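Local structure of ABC transporter substrate-binding protein (Streptococcus pneumoniae, 4OHN) at residues A[23-28]-A[81-86]; A[29-34]-A[41-46]. The protein probably serves as the extracellular solute-binding component of an ABC amino-acid uptake transporter, and is seen here holding histidine. All coordinates share one frame; numbering follows the deposited sequence.

Contact 1: residues A[23-28]-A[81-86]. With HIS (histidine), chain B; ACT (acetate ion), chain D.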
ATOM      1  N   GLY A  23      -4.793  10.580   3.444  1.00  8.55           N
ATOM      2  CA  GLY A  23      -3.370  10.446   3.650  1.00  8.21           C
ATOM      3  C   GLY A  23      -2.782   9.284   2.871  1.00  7.95           C
ATOM      4  O   GLY A  23      -3.411   8.256   2.667  1.00  8.96           O
ATOM      5  N   PHE A  24      -1.531   9.468   2.456  1.00  8.13           N
ATOM      6  CA  PHE A  24      -0.821   8.509   1.610  1.00  6.41           C
ATOM      7  C   PHE A  24       0.677   8.710   1.685  1.00  7.11           C
ATOM      8  O   PHE A  24       1.155   9.804   1.904  1.00  8.51           O
ATOM      9  CB  PHE A  24      -1.318   8.561   0.147  1.00  7.31           C
ATOM     10  CG  PHE A  24      -0.921   9.810  -0.612  1.00  7.14           C
ATOM     11  CD1 PHE A  24      -1.374  11.064  -0.230  1.00  9.08           C
ATOM     12  CD2 PHE A  24      -0.089   9.717  -1.703  1.00  9.00           C
ATOM     13  CE1 PHE A  24      -0.979  12.200  -0.932  1.00  9.93           C
ATOM     14  CE2 PHE A  24       0.309  10.855  -2.392  1.00  9.80           C
ATOM     15  CZ  PHE A  24      -0.135  12.081  -1.999  1.00  9.09           C
ATOM     16  N   ASP A  25       1.402   7.618   1.485  1.00  7.91           N
ATOM     17  CA  ASP A  25       2.847   7.616   1.272  1.00  6.99           C
ATOM     18  C   ASP A  25       3.045   7.996  -0.197  1.00  8.32           C
ATOM     19  O   ASP A  25       2.702   7.218  -1.090  1.00  8.28           O
ATOM     20  CB  ASP A  25       3.357   6.187   1.560  1.00  8.26           C
ATOM     21  CG  ASP A  25       4.803   5.912   1.135  1.00  8.46           C
ATOM     22  OD1 ASP A  25       5.494   6.776   0.512  1.00  8.67           O
ATOM     23  OD2 ASP A  25       5.246   4.761   1.401  1.00  9.43           O
ATOM     24  N   SER A  26       3.582   9.183  -0.452  1.00  7.83           N
ATOM     25  CA  SER A  26       3.674   9.699  -1.813  1.00  7.74           C
ATOM     26  C   SER A  26       4.801   9.105  -2.639  1.00  9.60           C
ATOM     27  O   SER A  26       5.082   9.599  -3.723  1.00  9.65           O
ATOM     28  CB  SER A  26       3.765  11.218  -1.810  1.00  9.58           C
ATOM     29  OG  SER A  26       4.971  11.593  -1.201  1.00 11.85           O
ATOM     30  N   THR A  27       5.415   8.026  -2.156  1.00  7.72           N
ATOM     31  CA  THR A  27       6.299   7.225  -2.991  1.00  8.21           C
ATOM     32  C   THR A  27       5.687   5.893  -3.403  1.00  8.88           C
ATOM     33  O   THR A  27       6.323   5.154  -4.143  1.00  8.79           O
ATOM     34  CB  THR A  27       7.635   6.914  -2.294  1.00  9.32           C
ATOM     35  OG1 THR A  27       7.469   6.013  -1.182  1.00 10.15           O
ATOM     36  CG2 THR A  27       8.338   8.151  -1.823  1.00  8.78           C
ATOM     37  N   PHE A  28       4.479   5.558  -2.937  1.00  8.46           N
ATOM     38  CA  PHE A  28       4.002   4.177  -3.092  1.00  7.89           C
ATOM     39  C   PHE A  28       3.344   3.923  -4.458  1.00  7.80           C
ATOM     40  O   PHE A  28       2.125   3.951  -4.611  1.00  7.98           O
ATOM     41  CB  PHE A  28       3.097   3.776  -1.935  1.00  8.01           C
ATOM     42  CG  PHE A  28       2.901   2.276  -1.842  1.00  7.26           C
ATOM     43  CD1 PHE A  28       3.892   1.473  -1.336  1.00  9.12           C
ATOM     44  CD2 PHE A  28       1.746   1.681  -2.291  1.00  7.47           C
ATOM     45  CE1 PHE A  28       3.743   0.103  -1.269  1.00  9.44           C
ATOM     46  CE2 PHE A  28       1.588   0.303  -2.225  1.00  8.09           C
ATOM     47  CZ  PHE A  28       2.597  -0.487  -1.715  1.00  8.40           C
ATOM     48  N   ILE A  81      -6.948   6.615   5.256  1.00  7.90           N
ATOM     49  CA  ILE A  81      -5.680   6.104   4.746  1.00  7.46           C
ATOM     50  C   ILE A  81      -6.020   5.305   3.480  1.00  8.57           C
ATOM     51  O   ILE A  81      -6.755   4.318   3.538  1.00  8.68           O
ATOM     52  CB  ILE A  81      -4.955   5.209   5.758  1.00  8.31           C
ATOM     53  CG1 ILE A  81      -4.706   5.952   7.080  1.00  9.49           C
ATOM     54  CG2 ILE A  81      -3.652   4.674   5.162  1.00  8.74           C
ATOM     55  CD1 ILE A  81      -4.245   5.061   8.215  1.00 10.75           C
ATOM     56  N   TRP A  82      -5.496   5.735   2.342  1.00  7.67           N
ATOM     57  CA  TRP A  82      -5.875   5.126   1.054  1.00  7.19           C
ATOM     58  C   TRP A  82      -4.647   5.199   0.163  1.00  6.73           C
ATOM     59  O   TRP A  82      -4.339   6.265  -0.395  1.00  8.51           O
ATOM     60  CB  TRP A  82      -7.071   5.877   0.436  1.00  8.43           C
ATOM     61  CG  TRP A  82      -7.755   5.151  -0.686  1.00  8.20           C
ATOM     62  CD1 TRP A  82      -7.209   4.219  -1.519  1.00  8.45           C
ATOM     63  CD2 TRP A  82      -9.103   5.336  -1.108  1.00  8.23           C
ATOM     64  NE1 TRP A  82      -8.162   3.788  -2.423  1.00  7.61           N
ATOM     65  CE2 TRP A  82      -9.326   4.478  -2.189  1.00  8.50           C
ATOM     66  CE3 TRP A  82     -10.165   6.127  -0.642  1.00  9.07           C
ATOM     67  CZ2 TRP A  82     -10.566   4.379  -2.802  1.00  9.44           C
ATOM     68  CZ3 TRP A  82     -11.399   6.024  -1.267  1.00  9.89           C
ATOM     69  CH2 TRP A  82     -11.580   5.161  -2.323  1.00 10.53           C
ATOM     70  N   ASN A  83      -3.919   4.087   0.083  1.00  7.18           N
ATOM     71  CA  ASN A  83      -2.593   4.044  -0.538  1.00  6.97           C
ATOM     72  C   ASN A  83      -2.052   2.633  -0.477  1.00  7.40           C
ATOM     73  O   ASN A  83      -1.052   2.351   0.179  1.00  7.92           O
ATOM     74  CB  ASN A  83      -1.651   4.991   0.227  1.00  7.37           C
ATOM     75  CG  ASN A  83      -0.275   5.140  -0.385  1.00  6.64           C
ATOM     76  OD1 ASN A  83       0.726   4.859   0.284  1.00  7.86           O
ATOM     77  ND2 ASN A  83      -0.200   5.626  -1.618  1.00  8.26           N
ATOM     78  N   GLY A  84      -2.691   1.707  -1.163  1.00  7.45           N
ATOM     79  CA  GLY A  84      -2.297   0.315  -1.034  1.00  8.14           C
ATOM     80  C   GLY A  84      -2.217  -0.116   0.420  1.00  7.40           C
ATOM     81  O   GLY A  84      -1.247  -0.772   0.831  1.00  8.72           O
ATOM     82  N   TYR A  85      -3.249   0.239   1.182  1.00  7.42           N
ATOM     83  CA  TYR A  85      -3.248   0.004   2.618  1.00  7.74           C
ATOM     84  C   TYR A  85      -3.755  -1.416   2.891  1.00  8.63           C
ATOM     85  O   TYR A  85      -4.941  -1.723   2.697  1.00  9.22           O
ATOM     86  CB  TYR A  85      -4.104   1.061   3.305  1.00  8.10           C
ATOM     87  CG  TYR A  85      -4.091   1.107   4.819  1.00  9.07           C
ATOM     88  CD1 TYR A  85      -2.928   0.934   5.558  1.00  8.94           C
ATOM     89  CD2 TYR A  85      -5.245   1.406   5.512  1.00 10.20           C
ATOM     90  CE1 TYR A  85      -2.932   1.035   6.944  1.00  9.77           C
ATOM     91  CE2 TYR A  85      -5.257   1.506   6.885  1.00 10.92           C
ATOM     92  CZ  TYR A  85      -4.104   1.316   7.598  1.00  9.81           C
ATOM     93  OH  TYR A  85      -4.168   1.415   8.954  1.00 11.32           O
ATOM     94  N   SER A  86      -2.875  -2.291   3.356  1.00  8.66           N
ATOM     95  CA  SER A  86      -3.216  -3.696   3.567  1.00  9.41           C
ATOM     96  C   SER A  86      -4.119  -3.872   4.772  1.00 10.00           C
ATOM     97  O   SER A  86      -3.812  -3.393   5.873  1.00 11.26           O
ATOM     98  CB  SER A  86      -1.943  -4.506   3.754  1.00  9.90           C
ATOM     99  OG  SER A  86      -1.135  -4.364   2.594  1.00 11.12           O
TER
HETATM  100  N   HIS B 301       0.835  -2.401   1.801  1.00  8.28           N
HETATM  101  CA  HIS B 301       1.805  -1.951   2.830  1.00  7.98           C
HETATM  102  C   HIS B 301       1.088  -1.350   4.018  1.00  8.26           C
HETATM  103  O   HIS B 301      -0.160  -1.249   3.992  1.00  8.50           O
HETATM  104  CB  HIS B 301       2.897  -1.023   2.248  1.00  7.45           C
HETATM  105  CG  HIS B 301       2.512   0.402   1.976  1.00  7.25           C
HETATM  106  ND1 HIS B 301       3.414   1.434   2.177  1.00  6.84           N
HETATM  107  CD2 HIS B 301       1.406   0.975   1.440  1.00  7.55           C
HETATM  108  CE1 HIS B 301       2.865   2.575   1.806  1.00  6.96           C
HETATM  109  NE2 HIS B 301       1.649   2.325   1.348  1.00  7.10           N
HETATM  110  OXT HIS B 301       1.791  -0.993   4.987  1.00  8.77           O
HETATM  111  C   ACT D 303      -1.941   1.068  11.545  1.00 53.77           C
HETATM  112  O   ACT D 303      -1.873   1.154  10.312  1.00 16.45           O
HETATM  113  OXT ACT D 303      -0.874   0.753  12.112  1.00 25.33           O
HETATM  114  CH3 ACT D 303      -3.224   1.321  12.278  1.00 30.98           C

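Contact 2: residues A[29-34]-A[41-46]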
ATOM      1  N   VAL A  29       4.179   3.646  -5.446  1.00  8.55           N
ATOM      2  CA  VAL A  29       3.717   3.324  -6.787  1.00  9.36           C
ATOM      3  C   VAL A  29       3.091   1.939  -6.807  1.00 10.37           C
ATOM      4  O   VAL A  29       3.456   1.071  -6.020  1.00 10.42           O
ATOM      5  CB  VAL A  29       4.863   3.337  -7.826  1.00  9.58           C
ATOM      6  CG1 VAL A  29       5.487   4.706  -7.952  1.00 11.89           C
ATOM      7  CG2 VAL A  29       5.960   2.301  -7.491  1.00 11.00           C
ATOM      8  N   PRO A  30       2.137   1.697  -7.711  1.00  9.10           N
ATOM      9  CA  PRO A  30       1.468   2.654  -8.584  1.00  9.56           C
ATOM     10  C   PRO A  30       0.198   3.201  -7.939  1.00  9.49           C
ATOM     11  O   PRO A  30      -0.700   3.638  -8.658  1.00 10.58           O
ATOM     12  CB  PRO A  30       1.090   1.778  -9.773  1.00 12.42           C
ATOM     13  CG  PRO A  30       0.709   0.491  -9.137  1.00 13.05           C
ATOM     14  CD  PRO A  30       1.604   0.338  -7.907  1.00 11.31           C
ATOM     15  N   MET A  31       0.111   3.183  -6.611  1.00  8.69           N
ATOM     16  CA  MET A  31      -1.156   3.489  -5.943  1.00  7.67           C
ATOM     17  C   MET A  31      -1.360   4.981  -5.756  1.00  7.81           C
ATOM     18  O   MET A  31      -2.441   5.511  -6.042  1.00  8.65           O
ATOM     19  CB  MET A  31      -1.215   2.759  -4.598  1.00  8.14           C
ATOM     20  CG  MET A  31      -0.931   1.238  -4.678  1.00  9.58           C
ATOM     21  SD  MET A  31      -1.910   0.350  -5.931  1.00 10.82           S
ATOM     22  CE  MET A  31      -3.529   0.377  -5.149  1.00 10.80           C
ATOM     23  N   GLY A  32      -0.362   5.684  -5.263  1.00  8.23           N
ATOM     24  CA  GLY A  32      -0.455   7.118  -5.088  1.00  7.56           C
ATOM     25  C   GLY A  32       0.933   7.654  -4.866  1.00  8.32           C
ATOM     26  O   GLY A  32       1.591   7.262  -3.907  1.00  9.45           O
ATOM     27  N   PHE A  33       1.385   8.506  -5.772  1.00  7.54           N
ATOM     28  CA  PHE A  33       2.795   8.895  -5.777  1.00  8.04           C
ATOM     29  C   PHE A  33       3.015  10.218  -6.478  1.00  9.52           C
ATOM     30  O   PHE A  33       2.218  10.625  -7.349  1.00  9.81           O
ATOM     31  CB  PHE A  33       3.654   7.795  -6.424  1.00  9.52           C
ATOM     32  CG  PHE A  33       3.343   7.546  -7.878  1.00  9.13           C
ATOM     33  CD1 PHE A  33       4.061   8.174  -8.882  1.00 10.48           C
ATOM     34  CD2 PHE A  33       2.330   6.676  -8.262  1.00  9.02           C
ATOM     35  CE1 PHE A  33       3.782   7.929 -10.214  1.00 12.67           C
ATOM     36  CE2 PHE A  33       2.043   6.435  -9.589  1.00 10.68           C
ATOM     37  CZ  PHE A  33       2.767   7.062 -10.568  1.00 12.41           C
ATOM     38  N   ALA A  34       4.081  10.908  -6.100  1.00  9.57           N
ATOM     39  CA  ALA A  34       4.507  12.138  -6.737  1.00  9.50           C
ATOM     40  C   ALA A  34       5.156  11.809  -8.060  1.00 10.24           C
ATOM     41  O   ALA A  34       6.123  11.020  -8.136  1.00 11.49           O
ATOM     42  CB  ALA A  34       5.482  12.880  -5.852  1.00 11.62           C
ATOM     43  N   ALA A  41      -0.403  11.053  -8.647  1.00  9.59           N
ATOM     44  CA  ALA A  41      -1.110  10.157  -9.567  1.00  9.29           C
ATOM     45  C   ALA A  41      -1.090   8.744  -9.024  1.00  9.86           C
ATOM     46  O   ALA A  41      -0.306   8.416  -8.134  1.00  9.64           O
ATOM     47  CB  ALA A  41      -0.482  10.174 -10.949  1.00 11.72           C
ATOM     48  N   GLY A  42      -1.949   7.904  -9.576  1.00  9.32           N
ATOM     49  CA  GLY A  42      -1.943   6.500  -9.266  1.00  8.71           C
ATOM     50  C   GLY A  42      -3.323   5.888  -9.253  1.00  9.70           C
ATOM     51  O   GLY A  42      -4.343   6.564  -9.385  1.00  9.38           O
ATOM     52  N   PHE A  43      -3.348   4.579  -9.102  1.00  8.97           N
ATOM     53  CA  PHE A  43      -4.596   3.834  -9.034  1.00  8.15           C
ATOM     54  C   PHE A  43      -5.525   4.349  -7.951  1.00  8.93           C
ATOM     55  O   PHE A  43      -6.719   4.565  -8.196  1.00  8.85           O
ATOM     56  CB  PHE A  43      -4.311   2.335  -8.851  1.00  8.80           C
ATOM     57  CG  PHE A  43      -5.546   1.488  -8.775  1.00  9.40           C
ATOM     58  CD1 PHE A  43      -6.025   0.871  -9.898  1.00 10.87           C
ATOM     59  CD2 PHE A  43      -6.220   1.305  -7.576  1.00  8.87           C
ATOM     60  CE1 PHE A  43      -7.181   0.086  -9.840  1.00 12.51           C
ATOM     61  CE2 PHE A  43      -7.373   0.538  -7.515  1.00 11.06           C
ATOM     62  CZ  PHE A  43      -7.828  -0.086  -8.643  1.00 11.54           C
ATOM     63  N   ASP A  44      -5.003   4.531  -6.747  1.00  8.34           N
ATOM     64  CA  ASP A  44      -5.825   5.026  -5.655  1.00  7.05           C
ATOM     65  C   ASP A  44      -6.207   6.481  -5.834  1.00  8.13           C
ATOM     66  O   ASP A  44      -7.284   6.886  -5.410  1.00  8.72           O
ATOM     67  CB  ASP A  44      -5.121   4.858  -4.308  1.00  8.22           C
ATOM     68  CG  ASP A  44      -5.127   3.423  -3.806  1.00  8.53           C
ATOM     69  OD1 ASP A  44      -6.016   2.618  -4.181  1.00  9.14           O
ATOM     70  OD2 ASP A  44      -4.211   3.114  -3.000  1.00  9.09           O
ATOM     71  N   ILE A  45      -5.330   7.294  -6.421  1.00  8.70           N
ATOM     72  CA  ILE A  45      -5.688   8.675  -6.709  1.00  8.65           C
ATOM     73  C   ILE A  45      -6.920   8.677  -7.618  1.00  8.73           C
ATOM     74  O   ILE A  45      -7.918   9.360  -7.344  1.00  9.90           O
ATOM     75  CB  ILE A  45      -4.533   9.461  -7.369  1.00  9.75           C
ATOM     76  CG1 ILE A  45      -3.239   9.382  -6.549  1.00  9.56           C
ATOM     77  CG2 ILE A  45      -4.950  10.909  -7.580  1.00  9.92           C
ATOM     78  CD1 ILE A  45      -3.357   9.907  -5.125  1.00 12.03           C
ATOM     79  N   ASP A  46      -6.871   7.890  -8.682  1.00  8.19           N
ATOM     80  CA  ASP A  46      -7.985   7.816  -9.617  1.00  8.68           C
ATOM     81  C   ASP A  46      -9.239   7.210  -8.973  1.00  9.74           C
ATOM     82  O   ASP A  46     -10.353   7.722  -9.164  1.00 10.81           O
ATOM     83  CB  ASP A  46      -7.566   6.983 -10.845  1.00  9.17           C
ATOM     84  CG  ASP A  46      -6.562   7.705 -11.751  1.00 10.21           C
ATOM     85  OD1 ASP A  46      -6.313   8.919 -11.586  1.00 12.66           O
ATOM     86  OD2 ASP A  46      -6.034   7.023 -12.651  1.00 12.39           O
TER

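Contact 1: residues A[23-28]-A[81-86]
N83 reaches across to F24, D25 and F28 with its amide. CG is anti to the backbone N (chi1 -175°), which carries the amide in beside the D25 backbone. OD1 accepts from two donors: NE2 of the bound histidine to N83 OD1 is 2.9 Å, and D25 N to N83 OD1 is a weak bond of 3.1 Å. ND2 points the other way and makes weak bonds to the backbone oxygens of D25 and G32. The N83 and F24 side chains cross at about a right angle, with ring and amide planes 70° apart. N83 CB packs on F24 CB at 3.6 Å, and ND2 sits at the edge of the F24 ring.

G23 and I81 form a parallel bridge between strands 19-24 and 80-81, and W82 N bonds to G23 O. The pocket lies just past these strand ends, as in the periplasmic-binding-protein fold of family 3.

The histidine imidazole lies over one face of the F28 ring, its CD2 3.5 Å above the ring centre. D25 OD2 approaches the imidazole CE1 at 3.3 Å and also bonds Q130. D25 OD1 closes an Asx turn, where T27 N and T27 OG1 reach it from the same face of the carboxylate. At the ligand's other end, histidine N bonds G84 O at 2.8 Å and also S86 OG. S86 N donates to histidine O at 3.0 Å, nearly straight at 176°.

Contact 2: residues A[29-34]-A[41-46]
M31 folds its side chain against D44 and F43. The chain bends at both chi2 (-51°) and chi3 (-72°), and this brings CE back over the D44 carboxylate. M31 CE is 3.5 Å from both D44 OD1 and D44 OD2, and 3.7 Å from F43 CD2. The D44 carboxylate is buried, and its strong partner is G84 N, which bonds OD2. F33 has CG between its backbone N and carbonyl carbon (chi1 63°). This turns the ring back toward the 41-46 segment, with F33 CD2 3.2 Å from A41 O. V29 CG1 lies on one face of that ring, toward the rim. The end of I45 also turns inward, and its CG1 rests on G32 CA at 3.9 Å.

The backbones are tied as well. F33 and A41 form an antiparallel hydrogen-bonded pair. G42 is the N-cap of helix 43-53. Its backbone angles suit glycine, and the oxygens of P30 and M31 crowd the place a CB would take. F43 N bonds P30 O at 2.8 Å, and D44 N bonds M31 O at 2.8 Å. A weak bond joins I45 N to M31 O. The loop after the cis peptide before P30 thus supplies carbonyls to the first helical N-H groups. A small antiparallel sheet running into a helix, with the sequence Gly-Phe-Asp-Ile-Asp starting at the N-cap glycine, matches the signature region of family 3 solute-binding proteins.

Segments 23-28 and 29-34 follow each other directly in the chain, and the contacts have centres about 8 Å apart. Contact 2 is nested inside the loop closed by contact 1. D44 joins them: its OD2 lies 2.8 Å from G84 N, a probable hydrogen bond, and its OD1 makes a weak bond with W82 NE1. The small sheet adds a second tie, a probable bond of 2.9 Å from A34 N to S26 O. Contact 1 forms part of the histidine pocket itself. Contact 2 stands behind it, with the M31 side chain about 7 Å from the ligand. D44 is therefore a second-shell residue, holding the backbone of G84, whose oxygen receives the ligand's amino group.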